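Local coordinates for protein chitinase A (Pteris ryukyuensis, PDB 5YLG) that probably hydrolyses chitin as a family 18 glycosyl hydrolase, and is represented here by its LysM domain, a sugar-binding module, at residues D11-I16 against S25-W30. Residues are numbered along the deposited sequence; the frame is centred on the assembly and turned at random.
With ZN (zinc ion), chain H; ZN (zinc ion), chain E; EDO (1,2-ethanediol), chain G.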
loop_
_atom_site.group_PDB
_atom_site.type_symbol
_atom_site.label_atom_id
_atom_site.label_comp_id
_atom_site.label_asym_id
_atom_site.label_seq_id
_atom_site.Cartn_x
_atom_site.Cartn_y
_atom_site.Cartn_z
ATOM N N ASP A 11 3.084 7.336 5.508
ATOM C CA ASP A 11 2.256 6.734 4.500
ATOM C C ASP A 11 1.148 5.860 5.140
ATOM O O ASP A 11 1.308 5.194 6.154
ATOM C CB ASP A 11 3.118 5.798 3.587
ATOM C CG ASP A 11 3.896 6.528 2.532
ATOM O OD1 ASP A 11 3.586 7.730 2.213
ATOM O OD2 ASP A 11 4.797 5.888 1.961
ATOM N N THR A 12 0.053 5.835 4.437
ATOM C CA THR A 12 -1.058 4.902 4.831
ATOM C C THR A 12 -1.470 4.163 3.551
ATOM O O THR A 12 -1.320 4.634 2.417
ATOM C CB THR A 12 -2.283 5.575 5.404
ATOM O OG1 THR A 12 -2.866 6.425 4.427
ATOM C CG2 THR A 12 -1.904 6.437 6.603
ATOM N N CYS A 13 -2.096 2.986 3.723
ATOM C CA CYS A 13 -2.649 2.297 2.559
ATOM C C CYS A 13 -3.712 3.064 1.880
ATOM O O CYS A 13 -3.779 3.079 0.646
ATOM C CB CYS A 13 -3.222 0.934 3.025
ATOM S SG CYS A 13 -2.037 -0.218 3.720
ATOM N N TYR A 14 -4.589 3.764 2.631
ATOM C CA TYR A 14 -5.607 4.592 2.031
ATOM C C TYR A 14 -4.975 5.695 1.164
ATOM O O TYR A 14 -5.371 5.892 0.028
ATOM C CB TYR A 14 -6.465 5.279 3.098
ATOM C CG TYR A 14 -7.449 6.200 2.593
ATOM C CD1 TYR A 14 -8.522 5.803 1.830
ATOM C CD2 TYR A 14 -7.275 7.551 2.836
ATOM C CE1 TYR A 14 -9.460 6.711 1.372
ATOM C CE2 TYR A 14 -8.212 8.465 2.378
ATOM C CZ TYR A 14 -9.279 8.023 1.666
ATOM O OH TYR A 14 -10.205 8.915 1.191
ATOM N N ALA A 15 -3.965 6.368 1.720
ATOM C CA ALA A 15 -3.428 7.487 0.968
ATOM C C ALA A 15 -2.664 7.068 -0.232
ATOM O O ALA A 15 -2.740 7.683 -1.327
ATOM C CB ALA A 15 -2.545 8.314 1.883
ATOM N N ILE A 16 -1.952 5.929 -0.196
ATOM C CA ILE A 16 -1.297 5.344 -1.353
ATOM C C ILE A 16 -2.324 5.024 -2.430
ATOM O O ILE A 16 -2.141 5.313 -3.650
ATOM C CB ILE A 16 -0.548 4.069 -0.966
ATOM C CG1 ILE A 16 0.710 4.438 -0.124
ATOM C CG2 ILE A 16 -0.183 3.240 -2.142
ATOM C CD1 ILE A 16 1.305 3.286 0.607
ATOM N N SER A 25 -9.542 -1.770 -1.623
ATOM C CA SER A 25 -9.770 -3.198 -1.761
ATOM C C SER A 25 -8.926 -3.828 -2.890
ATOM O O SER A 25 -8.369 -4.895 -2.682
ATOM C CB SER A 25 -11.241 -3.482 -1.932
ATOM O OG SER A 25 -11.859 -2.521 -2.812
ATOM N N ASP A 26 -8.751 -3.129 -4.004
ATOM C CA ASP A 26 -7.908 -3.661 -5.034
ATOM C C ASP A 26 -6.471 -3.741 -4.505
ATOM O O ASP A 26 -5.763 -4.742 -4.689
ATOM C CB ASP A 26 -8.046 -2.845 -6.241
ATOM C CG ASP A 26 -9.325 -3.179 -7.039
ATOM O OD1 ASP A 26 -10.052 -4.088 -6.656
ATOM O OD2 ASP A 26 -9.660 -2.457 -7.959
ATOM N N PHE A 27 -6.012 -2.677 -3.877
ATOM C CA PHE A 27 -4.688 -2.680 -3.294
ATOM C C PHE A 27 -4.494 -3.827 -2.349
ATOM O O PHE A 27 -3.487 -4.523 -2.371
ATOM C CB PHE A 27 -4.480 -1.361 -2.516
ATOM C CG PHE A 27 -3.179 -1.248 -1.809
ATOM C CD1 PHE A 27 -2.027 -0.813 -2.424
ATOM C CD2 PHE A 27 -3.152 -1.542 -0.455
ATOM C CE1 PHE A 27 -0.861 -0.723 -1.692
ATOM C CE2 PHE A 27 -1.985 -1.483 0.253
ATOM C CZ PHE A 27 -0.845 -1.036 -0.406
ATOM N N GLU A 28 -5.449 -4.082 -1.485
ATOM C CA GLU A 28 -5.319 -5.177 -0.609
ATOM C C GLU A 28 -5.219 -6.527 -1.327
ATOM O O GLU A 28 -4.442 -7.394 -0.946
ATOM C CB GLU A 28 -6.483 -5.193 0.363
ATOM C CG GLU A 28 -6.516 -4.074 1.381
ATOM C CD GLU A 28 -7.806 -3.946 2.209
ATOM O OE1 GLU A 28 -8.820 -4.631 1.927
ATOM O OE2 GLU A 28 -7.751 -3.117 3.117
ATOM N N SER A 29 -5.975 -6.670 -2.421
ATOM C CA SER A 29 -5.978 -7.913 -3.191
ATOM C C SER A 29 -4.623 -8.174 -3.817
ATOM O O SER A 29 -4.284 -9.351 -4.113
ATOM C CB SER A 29 -7.127 -7.889 -4.223
ATOM O OG SER A 29 -6.708 -7.307 -5.356
ATOM N N TRP A 30 -3.820 -7.164 -4.013
ATOM C CA TRP A 30 -2.484 -7.296 -4.569
ATOM C C TRP A 30 -1.402 -7.405 -3.502
ATOM O O TRP A 30 -0.221 -7.560 -3.797
ATOM C CB TRP A 30 -2.131 -6.081 -5.423
ATOM C CG TRP A 30 -3.137 -5.761 -6.468
ATOM C CD1 TRP A 30 -3.997 -6.663 -7.069
ATOM C CD2 TRP A 30 -3.441 -4.503 -7.026
ATOM N NE1 TRP A 30 -4.794 -6.034 -7.951
ATOM C CE2 TRP A 30 -4.517 -4.697 -7.946
ATOM C CE3 TRP A 30 -2.963 -3.225 -6.821
ATOM C CZ2 TRP A 30 -5.089 -3.655 -8.653
ATOM C CZ3 TRP A 30 -3.571 -2.181 -7.508
ATOM C CH2 TRP A 30 -4.578 -2.397 -8.421
HETATM ZN ZN ZN H . -10.046 -4.025 3.167
HETATM ZN ZN ZN E . -11.284 -2.552 -8.887
HETATM C C1 EDO G . 4.161 4.526 8.165
HETATM O O1 EDO G . 2.910 5.305 8.296
HETATM C C2 EDO G . 5.145 4.811 9.292
HETATM O O2 EDO G . 5.257 6.200 9.365
#
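Phe27 brings the outer end of its ring against Cys13 and Ile16, which both approach it obliquely from the same side of the ring plane. Phe27 CE2 lies 3.7 Å from Cys13 SG. Phe27 CE1 lies 4.0 Å from Ile16 CG2. With CG anti to the backbone N (chi1 177°), the ring is carried away from its own helix and reaches the other. The sulfur stands 4.9 Å from the centroid of the Phe27 ring and 66° off its normal, an oblique Cys sulfur-aromatic contact rather than a stack. That sulfur is also half of the disulfide with Cys36, which probably limits its freedom next to the ring. The first turn of helix 13-20 is N-capped by Thr12, whose OG1 accepts from Ala15 N at 2.9 Å with an N-H...O angle of 156°. On helix 24-29, Asp26 OD2 and the carboxylate of Glu28 each bind a zinc ion, away from the apolar contact. The three residues thus join the two helices near the centre of the beta-alpha-alpha-beta LysM fold, whose strands pair antiparallel: Phe27 also packs on Val45 of strand 44-46, Cys13 meets Leu39, and Ile16 touches Ile7 and Val47 in the loops following strands 4-6 and 44-46.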